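Local coordinates for protein leucine aminopeptidase A1, chloroplastic (Solanum lycopersicum, PDB 5D8N) that removes N-terminal amino acids, preferably leucine, from peptides as a magnesium-dependent homohexameric aminopeptidase of the M17 family, and takes part in wound signalling and insect defence, at residues Asn54-Asp59 / Pro67-Leu72; Ser154-Ala159 / Glu200-Tyr205; Glu255-Lys258 / Ala264-Ala267; Ala336-Glu341 / Thr521-Val526; Tyr398-Gly403 / Gln489-Lys494. The protein carries 1 engineered substitution. One frame throughout, in Å; residues are numbered along the deposited sequence. Where two conformers were deposited one is given.

Interaction 1: Asn54-Asp59 / Pro67-Leu72; sequences NDMARD and PLLQQL
Leu-69 meets Met-56 through a single methyl group: its CD1 lies 3.6 Å from the sulfur SD of Met-56. The two side chains cross at about a right angle, so they touch at one point and do not lie along each other. The same methyl also rests 3.7 Å from the backbone oxygen O of Asp-55, a van der Waals contact of a methyl with a carbonyl oxygen. Met-56 sets out away from the helix at CB, but the bend at chi2 (-56°) brings SD back toward the leucine.

Behind this first shell, Phe-64 touches both Met-56 and Leu-69, while Ala-51 of strand 46-52 and, from a loop, Phe-89 pack on the methionine. The short 3-10 segment 54-56 is held by Asp-55, whose OD1 is hydrogen-bonded to Ser-146 OG and whose OD2 accepts from the backbone N of Thr-52. At the start of helix 67-75, Asn-66 OD1 accepts from the backbone N of Leu-69. The contact thus fastens the loop after strand 46-52 to the next helix of the N-terminal domain, probably mainly by dispersion between the buried Met-56 and Leu-69 side chains, with the directional bonds placed around it.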
# COMPACT_ATOMS: atom_id res chain seq x y z
N ASN A 54 -4.01 -15.65 -49.24
CA ASN A 54 -4.44 -16.11 -50.55
C ASN A 54 -3.31 -16.15 -51.58
O ASN A 54 -3.27 -17.04 -52.43
CB ASN A 54 -5.59 -15.24 -51.08
CG ASN A 54 -6.90 -15.45 -50.33
OD1 ASN A 54 -7.09 -16.40 -49.56
ND2 ASN A 54 -7.84 -14.55 -50.59
N ASP A 55 -2.40 -15.18 -51.52
CA ASP A 55 -1.21 -15.16 -52.38
C ASP A 55 -0.32 -16.40 -52.21
O ASP A 55 0.47 -16.71 -53.10
CB ASP A 55 -0.31 -13.95 -52.07
CG ASP A 55 -0.96 -12.62 -52.41
OD1 ASP A 55 -1.86 -12.59 -53.28
OD2 ASP A 55 -0.50 -11.60 -51.85
N MET A 56 -0.42 -17.08 -51.06
CA MET A 56 0.41 -18.26 -50.77
C MET A 56 -0.24 -19.60 -51.13
O MET A 56 0.29 -20.67 -50.81
CB MET A 56 0.78 -18.27 -49.29
CG MET A 56 1.58 -17.06 -48.86
SD MET A 56 3.09 -16.83 -49.82
CE MET A 56 3.91 -18.39 -49.47
N ALA A 57 -1.36 -19.57 -51.84
CA ALA A 57 -2.04 -20.82 -52.19
C ALA A 57 -1.15 -21.70 -53.06
O ALA A 57 -0.43 -21.21 -53.94
CB ALA A 57 -3.35 -20.53 -52.90
N ARG A 58 -1.24 -23.00 -52.85
CA ARG A 58 -0.49 -23.95 -53.67
C ARG A 58 -1.40 -24.86 -54.48
O ARG A 58 -2.59 -24.99 -54.17
CB ARG A 58 0.42 -24.78 -52.78
CG ARG A 58 1.43 -23.94 -52.02
CD ARG A 58 2.24 -24.80 -51.07
NE ARG A 58 3.28 -24.05 -50.37
CZ ARG A 58 4.57 -24.38 -50.39
NH1 ARG A 58 5.00 -25.39 -51.15
NH2 ARG A 58 5.42 -23.73 -49.61
N ASP A 59 -0.86 -25.40 -55.56
CA ASP A 59 -1.61 -26.36 -56.39
C ASP A 59 -1.45 -27.81 -55.92
O ASP A 59 -0.90 -28.04 -54.83
CB ASP A 59 -1.23 -26.17 -57.87
CG ASP A 59 0.23 -26.50 -58.17
OD1 ASP A 59 0.91 -27.17 -57.35
OD2 ASP A 59 0.67 -26.08 -59.26
N PRO A 67 1.78 -16.03 -59.62
CA PRO A 67 2.74 -15.96 -60.72
C PRO A 67 4.14 -15.47 -60.30
O PRO A 67 5.14 -16.05 -60.73
CB PRO A 67 2.09 -14.98 -61.70
CG PRO A 67 0.63 -15.05 -61.40
CD PRO A 67 0.53 -15.31 -59.92
N LEU A 68 4.21 -14.37 -59.55
CA LEU A 68 5.49 -13.84 -59.10
C LEU A 68 6.24 -14.83 -58.20
O LEU A 68 7.40 -15.16 -58.44
CB LEU A 68 5.28 -12.52 -58.37
CG LEU A 68 6.57 -12.01 -57.76
CD1 LEU A 68 7.60 -11.75 -58.85
CD2 LEU A 68 6.32 -10.75 -56.94
N LEU A 69 5.54 -15.40 -57.22
CA LEU A 69 6.18 -16.38 -56.35
C LEU A 69 6.55 -17.67 -57.08
O LEU A 69 7.64 -18.23 -56.88
CB LEU A 69 5.30 -16.69 -55.14
CG LEU A 69 5.06 -15.50 -54.21
CD1 LEU A 69 4.10 -15.90 -53.10
CD2 LEU A 69 6.38 -15.03 -53.63
N GLN A 70 5.69 -18.12 -57.98
CA GLN A 70 6.00 -19.29 -58.80
C GLN A 70 7.29 -19.09 -59.61
O GLN A 70 8.13 -19.98 -59.70
CB GLN A 70 4.83 -19.61 -59.74
CG GLN A 70 4.99 -20.94 -60.48
CD GLN A 70 5.44 -20.74 -61.91
OE1 GLN A 70 4.96 -19.84 -62.59
NE2 GLN A 70 6.39 -21.56 -62.35
N GLN A 71 7.46 -17.91 -60.19
CA GLN A 71 8.65 -17.65 -60.99
C GLN A 71 9.92 -17.53 -60.15
O GLN A 71 10.98 -18.02 -60.52
CB GLN A 71 8.45 -16.35 -61.77
CG GLN A 71 9.50 -16.15 -62.85
CD GLN A 71 9.11 -15.11 -63.88
OE1 GLN A 71 8.10 -14.40 -63.73
NE2 GLN A 71 9.95 -14.96 -64.90
N LEU A 72 9.84 -16.82 -59.03
CA LEU A 72 11.00 -16.74 -58.15
C LEU A 72 11.42 -18.12 -57.64
O LEU A 72 12.60 -18.48 -57.67
CB LEU A 72 10.69 -15.83 -56.96
CG LEU A 72 10.54 -14.35 -57.34
CD1 LEU A 72 9.96 -13.57 -56.17
CD2 LEU A 72 11.88 -13.78 -57.76

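Interaction 2: Ser154-Ala159 / Glu200-Tyr205; sequences SKINSA and ERKIKY
Lys-202 lies across Ile-156 and Asn-157, and its aliphatic chain carries the contact between helices 152-170 and 197-221. Its CB points toward the other helix and sits 3.5 Å from CG2 of Ile-156, tighter than usual for two carbons. The next atom, CG, lies equally close to that methyl, also at 3.5 Å from Ile-156 CG2, so one branch of the isoleucine is lodged against the root of the lysine, with the two side chains crossing at about a right angle. The bend at chi2 (76°) then turns the chain from the isoleucine toward Asn-157. CD passes 4.0 Å from Asn-157 OD1, and CE comes nearer to the same oxygen, at 3.4 Å. The ammonium nitrogen NZ ends 3.9 Å from Asn-157 OD1, a distance at which any attraction is probably only electrostatic. Asn-157 itself leaves its backbone pointing away from the lysine, and only its amide end comes back to it. Replacing Lys-202 with an alanine would keep the CB contact but probably open a gap where CG and the rest of the chain pass Ile-156 CG2 and Asn-157, and take away the charge near Asn-157 OD1.

Within helix 152-170, Ser-154 O accepts from both the N and the OG of Ser-158, which approach from opposite faces of its carbonyl plane. Ile-156 also packs on Glu-198 and Ile-199, one turn earlier on the long helix 197-221. That helix in turn sets Ile-203 against strand 31-35 of the N-terminal sheet and Tyr-205 against helix 519-527.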
# COMPACT_ATOMS: atom_id res chain seq x y z
N SER A 154 -4.84 3.34 -55.58
CA SER A 154 -4.58 2.50 -54.41
C SER A 154 -3.12 2.04 -54.40
O SER A 154 -2.51 1.87 -53.34
CB SER A 154 -5.49 1.28 -54.39
OG SER A 154 -5.03 0.31 -55.32
N LYS A 155 -2.57 1.79 -55.58
CA LYS A 155 -1.20 1.36 -55.65
C LYS A 155 -0.25 2.47 -55.20
O LYS A 155 0.76 2.21 -54.56
CB LYS A 155 -0.83 0.99 -57.07
CG LYS A 155 -1.51 -0.27 -57.58
CD LYS A 155 -0.79 -0.61 -58.88
CE LYS A 155 -1.73 -1.07 -59.96
NZ LYS A 155 -0.89 -1.46 -61.12
N ILE A 156 -0.53 3.69 -55.64
CA ILE A 156 0.23 4.85 -55.21
C ILE A 156 0.21 4.92 -53.68
O ILE A 156 1.26 5.18 -53.08
CB ILE A 156 -0.28 6.14 -55.87
CG1 ILE A 156 0.20 6.19 -57.33
CG2 ILE A 156 0.19 7.37 -55.13
CD1 ILE A 156 -0.50 7.24 -58.17
N ASN A 157 -0.96 4.75 -53.08
CA ASN A 157 -1.11 4.88 -51.64
C ASN A 157 -0.40 3.75 -50.90
O ASN A 157 0.22 3.98 -49.88
CB ASN A 157 -2.59 4.88 -51.25
CG ASN A 157 -3.31 6.15 -51.67
OD1 ASN A 157 -2.70 7.19 -51.94
ND2 ASN A 157 -4.64 6.10 -51.65
N SER A 158 -0.39 2.55 -51.49
CA SER A 158 0.39 1.45 -50.94
C SER A 158 1.90 1.73 -51.01
O SER A 158 2.62 1.49 -50.06
CB SER A 158 0.10 0.13 -51.65
OG SER A 158 -1.23 -0.24 -51.39
N ALA A 159 2.34 2.35 -52.09
CA ALA A 159 3.75 2.63 -52.25
C ALA A 159 4.19 3.61 -51.19
O ALA A 159 5.26 3.45 -50.61
CB ALA A 159 4.04 3.20 -53.64
N GLU A 200 5.73 9.52 -57.35
CA GLU A 200 6.85 10.20 -56.73
C GLU A 200 6.46 11.35 -55.80
O GLU A 200 7.08 11.52 -54.74
CB GLU A 200 7.87 10.68 -57.77
CG GLU A 200 8.56 9.54 -58.51
CD GLU A 200 9.39 8.60 -57.63
OE1 GLU A 200 9.93 9.02 -56.58
OE2 GLU A 200 9.73 7.51 -58.15
N ARG A 201 5.42 12.10 -56.16
CA ARG A 201 4.87 13.13 -55.28
C ARG A 201 4.35 12.51 -53.97
O ARG A 201 4.48 13.09 -52.89
CB ARG A 201 3.74 13.94 -55.93
CG ARG A 201 4.26 15.00 -56.91
CD ARG A 201 3.19 16.01 -57.32
NE ARG A 201 2.07 15.41 -58.06
CZ ARG A 201 2.07 15.18 -59.37
NH1 ARG A 201 3.15 15.46 -60.10
NH2 ARG A 201 1.02 14.61 -59.94
N LYS A 202 3.70 11.36 -54.09
CA LYS A 202 3.11 10.74 -52.92
C LYS A 202 4.20 10.19 -51.99
O LYS A 202 4.10 10.29 -50.77
CB LYS A 202 2.18 9.62 -53.36
CG LYS A 202 1.23 9.16 -52.25
CD LYS A 202 0.07 10.12 -52.01
CE LYS A 202 -0.69 9.72 -50.75
NZ LYS A 202 -1.82 10.65 -50.44
N ILE A 203 5.26 9.66 -52.58
CA ILE A 203 6.38 9.17 -51.82
C ILE A 203 7.03 10.35 -51.09
O ILE A 203 7.43 10.20 -49.94
CB ILE A 203 7.40 8.42 -52.71
CG1 ILE A 203 6.82 7.07 -53.13
CG2 ILE A 203 8.74 8.23 -52.01
CD1 ILE A 203 7.59 6.41 -54.25
N LYS A 204 7.15 11.48 -51.78
CA LYS A 204 7.77 12.66 -51.21
C LYS A 204 6.94 13.16 -50.01
O LYS A 204 7.48 13.62 -48.99
CB LYS A 204 7.88 13.72 -52.29
CG LYS A 204 8.96 14.75 -52.06
CD LYS A 204 10.37 14.22 -52.29
CE LYS A 204 11.30 15.36 -52.68
NZ LYS A 204 11.25 16.54 -51.77
N TYR A 205 5.62 13.17 -50.18
CA TYR A 205 4.71 13.54 -49.10
C TYR A 205 5.00 12.66 -47.89
O TYR A 205 5.15 13.18 -46.78
CB TYR A 205 3.25 13.40 -49.54
CG TYR A 205 2.21 13.41 -48.42
CD1 TYR A 205 1.81 14.59 -47.80
CD2 TYR A 205 1.54 12.26 -48.08
CE1 TYR A 205 0.90 14.59 -46.75
CE2 TYR A 205 0.56 12.26 -47.09
CZ TYR A 205 0.28 13.42 -46.40
OH TYR A 205 -0.69 13.40 -45.41

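Interaction 3: Glu255-Lys258 / Ala264-Ala267; sequences EQCK and AYLA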
# COMPACT_ATOMS: atom_id res chain seq x y z
N GLU A 255 8.02 36.62 -18.39
CA GLU A 255 7.54 37.98 -18.13
C GLU A 255 6.47 38.37 -19.13
O GLU A 255 5.45 38.94 -18.76
CB GLU A 255 8.68 39.03 -18.21
CG GLU A 255 9.40 39.27 -16.89
CD GLU A 255 8.48 39.68 -15.73
OE1 GLU A 255 7.85 40.76 -15.74
OE2 GLU A 255 8.38 38.91 -14.75
N GLN A 256 6.66 37.99 -20.38
CA GLN A 256 5.60 38.18 -21.36
C GLN A 256 4.33 37.38 -21.07
O GLN A 256 3.21 37.84 -21.28
CB GLN A 256 6.13 37.85 -22.75
CG GLN A 256 7.21 38.81 -23.25
CD GLN A 256 7.86 38.32 -24.53
OE1 GLN A 256 8.65 37.38 -24.52
NE2 GLN A 256 7.43 38.87 -25.65
N CYS A 257 4.48 36.16 -20.55
CA CYS A 257 3.30 35.35 -20.23
C CYS A 257 2.61 35.93 -19.00
O CYS A 257 1.37 35.87 -18.85
CB CYS A 257 3.71 33.91 -19.98
SG CYS A 257 4.29 33.09 -21.50
N LYS A 258 3.39 36.59 -18.16
CA LYS A 258 2.82 37.21 -16.98
C LYS A 258 1.99 38.40 -17.38
O LYS A 258 0.90 38.59 -16.86
CB LYS A 258 3.93 37.64 -16.02
CG LYS A 258 3.46 38.27 -14.72
CD LYS A 258 4.66 38.37 -13.79
CE LYS A 258 4.31 39.04 -12.48
NZ LYS A 258 5.52 39.09 -11.61
N ALA A 264 -2.01 30.11 -14.47
CA ALA A 264 -2.01 28.67 -14.31
C ALA A 264 -0.71 28.04 -14.82
O ALA A 264 -0.05 27.27 -14.12
CB ALA A 264 -3.23 28.05 -14.95
N TYR A 265 -0.28 28.46 -16.00
CA TYR A 265 0.98 28.03 -16.58
C TYR A 265 2.17 28.45 -15.70
O TYR A 265 3.03 27.64 -15.37
CB TYR A 265 1.10 28.56 -18.00
CG TYR A 265 2.48 28.53 -18.66
CD1 TYR A 265 3.24 27.37 -18.72
CD2 TYR A 265 2.96 29.63 -19.36
CE1 TYR A 265 4.42 27.30 -19.45
CE2 TYR A 265 4.16 29.59 -20.06
CZ TYR A 265 4.89 28.42 -20.10
OH TYR A 265 6.04 28.39 -20.88
N LEU A 266 2.17 29.71 -15.29
CA LEU A 266 3.31 30.23 -14.55
C LEU A 266 3.41 29.64 -13.16
O LEU A 266 4.50 29.41 -12.66
CB LEU A 266 3.26 31.76 -14.48
CG LEU A 266 3.51 32.43 -15.84
CD1 LEU A 266 3.26 33.94 -15.78
CD2 LEU A 266 4.94 32.22 -16.27
N ALA A 267 2.28 29.26 -12.58
CA ALA A 267 2.34 28.57 -11.29
C ALA A 267 3.03 27.20 -11.40
O ALA A 267 3.82 26.81 -10.54
CB ALA A 267 0.95 28.39 -10.72
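Cys-257 on one helix and Tyr-265 and Leu-266 on the next each point toward the other helix, and they meet in two ways: thiol to ring edge, and leucine methyl to backbone. SG of Cys-257 lies 5.1 Å from the centroid of the Tyr-265 ring and 89° off the ring normal, practically in the ring plane. Its nearest ring atom is CE2 of Tyr-265, 3.8 Å from SG. This is a sulfur-aromatic contact of the edge-on kind. The tyrosine reaches the thiol with its CG anti to the backbone N (chi1 165°).

Leu-266 instead reaches the backbone. CD1 of Leu-266 lies 3.5 Å from Lys-258 CA and 3.6 Å from Lys-258 N, with Lys-258 CB alongside at 3.8 Å from that methyl. The rest of the lysine runs off extended, its end leading away from the leucine to a weak hydrogen bond with Gly-14 of a neighbouring subunit.

Tyr-265 is positioned from beyond the contact. Its OH is hydrogen-bonded to the backbone oxygen of Ala-355, its backbone N donates to Asp-394 of helix 388-401, and its side chain lies on Ala-354 and Cys-356 of strand 347-358. With the phenol tied there, the ring presents its edge to the sulfur. Between the short helices 254-259 and 263-269 the attraction is probably mainly dispersive, with perhaps a small electrostatic share from the ring-edge hydrogens facing the sulfur, while the polar ends of Tyr-265 and Lys-258 find their partners outside.

Interaction 4: Ala336-Glu341 / Thr521-Val526; sequences AKALGE and TLVEWV
Helices 327-342 and 519-527 pack together against the central mixed sheet of the M17 catalytic domain, an alpha/beta arrangement in which the carboxy-terminal helix comes back, 180 residues later in the chain, to lie beside the earlier one. Over the segments 336-341 and 521-526 their axes approach to 9.9 Å and cross at -43°, running in broadly the same direction. Leu-339 and Val-523 have the closest CA atoms, 7.0 Å apart.

The interface is wholly aliphatic and buried. Ala-338, with no more than a methyl, lets Val-523 come in close. Leu-339 reaches toward Val-526 tip to tip, their end methyls meeting: CD1 of Leu-339 is 4.0 Å from CG2 of Val-526, and CD2 of the same leucine is 4.0 Å from Val-526 CG1. The leucine also leans on Val-523, though more loosely, with CD2 of Leu-339 4.3 Å from Val-523 CG1.

The sheet lies beneath. Phe-351 of strand 347-358 meets Leu-339, and Val-347 and Val-349 of that strand meet Val-526, so the two helices share one strand as their floor. On another flank Val-523 touches Tyr-205 and Val-209 of helix 197-221. Val-523 therefore has neighbours on two helices, and its two methyls divide the work toward helix 327-342. With chi1 at 168° its CG1 is anti to the backbone N, on the side of Leu-339, while CG2 stands beside that N, 3.7 Å from CB of Ala-338.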
# COMPACT_ATOMS: atom_id res chain seq x y z
N ALA A 336 4.48 20.54 -37.57
CA ALA A 336 4.98 21.78 -38.15
C ALA A 336 6.08 21.49 -39.14
O ALA A 336 6.14 22.09 -40.20
CB ALA A 336 5.49 22.72 -37.08
N LYS A 337 7.00 20.62 -38.74
CA LYS A 337 8.08 20.18 -39.59
C LYS A 337 7.57 19.58 -40.90
O LYS A 337 8.05 19.92 -41.99
CB LYS A 337 8.96 19.21 -38.81
CG LYS A 337 10.03 18.50 -39.61
CD LYS A 337 11.15 19.42 -39.98
CE LYS A 337 12.29 18.64 -40.62
NZ LYS A 337 13.23 19.61 -41.27
N ALA A 338 6.58 18.71 -40.82
CA ALA A 338 5.97 18.16 -42.01
C ALA A 338 5.33 19.26 -42.88
O ALA A 338 5.55 19.31 -44.10
CB ALA A 338 4.95 17.09 -41.64
N LEU A 339 4.52 20.11 -42.26
CA LEU A 339 3.74 21.07 -43.01
C LEU A 339 4.63 22.12 -43.63
O LEU A 339 4.33 22.67 -44.69
CB LEU A 339 2.68 21.68 -42.10
CG LEU A 339 1.57 20.67 -41.74
CD1 LEU A 339 0.70 21.23 -40.62
CD2 LEU A 339 0.69 20.34 -42.95
N GLY A 340 5.75 22.40 -43.00
CA GLY A 340 6.69 23.34 -43.58
C GLY A 340 7.18 22.90 -44.95
O GLY A 340 7.30 23.75 -45.84
N GLU A 341 7.38 21.59 -45.13
CA GLU A 341 7.74 21.03 -46.41
C GLU A 341 6.54 20.95 -47.35
O GLU A 341 6.68 21.12 -48.55
CB GLU A 341 8.32 19.62 -46.26
CG GLU A 341 9.63 19.56 -45.51
CD GLU A 341 10.84 19.77 -46.41
OE1 GLU A 341 10.67 20.19 -47.58
OE2 GLU A 341 11.95 19.72 -45.86
N THR A 521 -1.61 11.93 -38.19
CA THR A 521 -3.02 12.26 -38.10
C THR A 521 -3.25 13.78 -38.17
O THR A 521 -4.15 14.26 -38.88
CB THR A 521 -3.66 11.66 -36.83
OG1 THR A 521 -3.55 10.23 -36.86
CG2 THR A 521 -5.12 12.03 -36.71
N LEU A 522 -2.44 14.54 -37.45
CA LEU A 522 -2.58 15.98 -37.50
C LEU A 522 -2.35 16.55 -38.90
O LEU A 522 -3.04 17.47 -39.34
CB LEU A 522 -1.64 16.66 -36.50
CG LEU A 522 -1.92 16.37 -35.02
CD1 LEU A 522 -0.90 17.06 -34.14
CD2 LEU A 522 -3.34 16.69 -34.59
N VAL A 523 -1.33 16.04 -39.57
CA VAL A 523 -1.05 16.47 -40.93
C VAL A 523 -2.25 16.18 -41.82
O VAL A 523 -2.67 17.05 -42.62
CB VAL A 523 0.23 15.83 -41.50
CG1 VAL A 523 0.34 16.07 -43.01
CG2 VAL A 523 1.44 16.39 -40.78
N GLU A 524 -2.77 14.95 -41.75
CA GLU A 524 -3.94 14.60 -42.56
C GLU A 524 -5.08 15.54 -42.23
O GLU A 524 -5.83 15.94 -43.12
CB GLU A 524 -4.39 13.16 -42.35
CG GLU A 524 -3.48 12.14 -43.03
CD GLU A 524 -3.51 12.20 -44.56
OE1 GLU A 524 -4.55 12.61 -45.14
OE2 GLU A 524 -2.55 11.69 -45.18
N TRP A 525 -5.29 15.83 -40.95
CA TRP A 525 -6.41 16.67 -40.57
C TRP A 525 -6.26 18.08 -41.16
O TRP A 525 -7.22 18.68 -41.64
CB TRP A 525 -6.51 16.76 -39.05
CG TRP A 525 -7.59 17.68 -38.57
CD1 TRP A 525 -8.94 17.48 -38.65
CD2 TRP A 525 -7.42 18.98 -38.01
NE1 TRP A 525 -9.61 18.49 -38.01
CE2 TRP A 525 -8.71 19.46 -37.67
CE3 TRP A 525 -6.30 19.73 -37.61
CZ2 TRP A 525 -8.90 20.66 -36.99
CZ3 TRP A 525 -6.49 20.94 -36.97
CH2 TRP A 525 -7.79 21.37 -36.63
N VAL A 526 -5.08 18.67 -41.04
CA VAL A 526 -4.82 19.99 -41.63
C VAL A 526 -5.10 20.00 -43.13
O VAL A 526 -5.75 20.91 -43.63
CB VAL A 526 -3.37 20.47 -41.36
CG1 VAL A 526 -3.01 21.69 -42.18
CG2 VAL A 526 -3.22 20.77 -39.88

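Interaction 5: Tyr398-Gly403 / Gln489-Lys494; sequences YACNQG and QFVDEK
The backbone of Asp-492 donates its N-H to the sulfur of Cys-400, where the two segments come nearest, with 6.4 Å between the two CA atoms. The bond from Asp-492 N to Cys-400 SG is 3.5 Å, a usual length for a sulfur acceptor, and fairly straight at 161°. Cys-400, near the end of helix 388-401, points its CB toward the loop, and its SG also packs 3.8 Å from CB of Asp-492, with CG1 of Val-491 a little farther off.

The carboxylate of Asp-492 turns back on its own loop, carried toward Lys-494 by a CG anti to the backbone N (chi1 -165°). OD1 accepts from the backbone N of Lys-494 at 3.2 Å, an Asx turn, met from 35° out of the carboxylate plane. OD2 forms a salt bridge with Lys-494 NZ, 3.2 Å away. A water lies 3.1 Å from both Asp-492 OD2 and Asn-401 OD1 and may bridge them. With an alanine at Asp-492, the Lys-494 ammonium would probably lose its mate and the Asx turn its acceptor.

Cys-400 touches Ile-407 of strand 406-411, and Val-491 lies on Leu-396. Phe-490 packs against Ala-393 and Ile-397, so the loop between helix 479-488 and strand 496-501 follows the flank of helix 388-401.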
# COMPACT_ATOMS: atom_id res chain seq x y z
N TYR A 398 -4.87 31.13 -25.13
CA TYR A 398 -4.04 31.81 -26.11
C TYR A 398 -4.43 31.43 -27.53
O TYR A 398 -4.57 32.26 -28.41
CB TYR A 398 -2.58 31.44 -25.88
CG TYR A 398 -1.61 32.18 -26.77
CD1 TYR A 398 -1.23 31.68 -27.99
CD2 TYR A 398 -1.09 33.41 -26.38
CE1 TYR A 398 -0.36 32.38 -28.81
CE2 TYR A 398 -0.16 34.08 -27.16
CZ TYR A 398 0.17 33.57 -28.39
OH TYR A 398 1.14 34.20 -29.15
N ALA A 399 -4.66 30.13 -27.74
CA ALA A 399 -5.09 29.68 -29.06
C ALA A 399 -6.39 30.37 -29.46
O ALA A 399 -6.56 30.79 -30.62
CB ALA A 399 -5.25 28.16 -29.09
N CYS A 400 -7.36 30.38 -28.56
CA CYS A 400 -8.63 31.03 -28.88
C CYS A 400 -8.43 32.51 -29.21
O CYS A 400 -9.09 33.04 -30.07
CB CYS A 400 -9.66 30.86 -27.76
SG CYS A 400 -10.20 29.15 -27.53
N ASN A 401 -7.46 33.15 -28.55
CA ASN A 401 -7.20 34.56 -28.77
C ASN A 401 -6.47 34.86 -30.06
O ASN A 401 -6.44 36.01 -30.47
CB ASN A 401 -6.39 35.17 -27.62
CG ASN A 401 -7.23 35.35 -26.37
OD1 ASN A 401 -8.44 35.35 -26.44
ND2 ASN A 401 -6.58 35.43 -25.22
N GLN A 402 -6.02 33.83 -30.77
CA GLN A 402 -5.49 34.03 -32.11
C GLN A 402 -6.62 34.06 -33.16
O GLN A 402 -6.37 34.19 -34.36
CB GLN A 402 -4.49 32.93 -32.44
CG GLN A 402 -3.32 32.80 -31.49
CD GLN A 402 -2.79 34.15 -31.01
OE1 GLN A 402 -2.97 34.55 -29.84
NE2 GLN A 402 -2.09 34.82 -31.92
N GLY A 403 -7.86 33.86 -32.74
CA GLY A 403 -8.97 33.91 -33.67
C GLY A 403 -9.08 32.69 -34.56
O GLY A 403 -9.70 32.76 -35.63
N GLN A 489 -13.28 24.36 -19.88
CA GLN A 489 -13.53 25.60 -19.17
C GLN A 489 -12.68 26.73 -19.76
O GLN A 489 -12.84 27.88 -19.39
CB GLN A 489 -13.20 25.45 -17.68
CG GLN A 489 -14.16 24.56 -16.90
CD GLN A 489 -15.47 25.24 -16.63
OE1 GLN A 489 -15.53 26.43 -16.30
NE2 GLN A 489 -16.55 24.53 -16.88
N PHE A 490 -11.69 26.38 -20.56
CA PHE A 490 -10.72 27.36 -21.03
C PHE A 490 -10.78 27.55 -22.54
O PHE A 490 -9.86 28.13 -23.15
CB PHE A 490 -9.33 26.95 -20.55
CG PHE A 490 -9.27 26.79 -19.07
CD1 PHE A 490 -9.23 27.90 -18.23
CD2 PHE A 490 -9.43 25.54 -18.50
CE1 PHE A 490 -9.35 27.75 -16.87
CE2 PHE A 490 -9.47 25.38 -17.12
CZ PHE A 490 -9.48 26.49 -16.30
N VAL A 491 -11.85 27.04 -23.13
CA VAL A 491 -12.04 27.10 -24.56
C VAL A 491 -13.31 27.91 -24.83
O VAL A 491 -14.41 27.63 -24.36
CB VAL A 491 -12.20 25.70 -25.18
CG1 VAL A 491 -12.53 25.79 -26.66
CG2 VAL A 491 -10.93 24.88 -24.98
N ASP A 492 -13.14 28.89 -25.69
CA ASP A 492 -14.24 29.71 -26.18
C ASP A 492 -15.25 28.81 -26.87
O ASP A 492 -14.92 28.07 -27.80
CB ASP A 492 -13.64 30.67 -27.19
CG ASP A 492 -14.53 31.81 -27.53
OD1 ASP A 492 -15.76 31.63 -27.62
OD2 ASP A 492 -13.93 32.89 -27.76
N GLU A 493 -16.50 28.96 -26.50
CA GLU A 493 -17.56 28.10 -27.01
C GLU A 493 -17.78 28.20 -28.52
O GLU A 493 -18.22 27.25 -29.15
CB GLU A 493 -18.85 28.46 -26.26
CG GLU A 493 -20.09 27.65 -26.64
CD GLU A 493 -20.99 27.38 -25.45
OE1 GLU A 493 -21.43 28.36 -24.80
OE2 GLU A 493 -21.28 26.19 -25.15
N LYS A 494 -17.45 29.34 -29.11
CA LYS A 494 -17.61 29.46 -30.55
C LYS A 494 -16.47 28.77 -31.33
O LYS A 494 -16.48 28.73 -32.55
CB LYS A 494 -17.73 30.93 -30.95
CG LYS A 494 -16.39 31.65 -31.12
CD LYS A 494 -16.39 33.02 -30.43
CE LYS A 494 -15.39 34.02 -31.01
NZ LYS A 494 -13.99 33.50 -30.92
O HOH W 1 -11.11 34.18 -27.56

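Interactions 3, 4 and 5 belong to the catalytic domain, while interaction 1 lies far out in the N-terminal domain, its centre about 65 Å from that of interaction 3. Interactions 2 and 4 are directly joined: Tyr-205 OH is 2.5 Å from Glu-524 OE2, a probable hydrogen bond, so helix 197-221 connects the N-terminal side with the carboxy-terminal helix. Interactions 3 and 5 lie on the same side of the chain's centre, their centres about 17 Å and their nearest atoms about 6 Å apart. The side chain of Tyr-265 is about 9 Å from those of the magnesium ligands Lys-300 and Glu-387, and that of Val-491 about 11 Å from that of Arg-389, a predicted active-site residue.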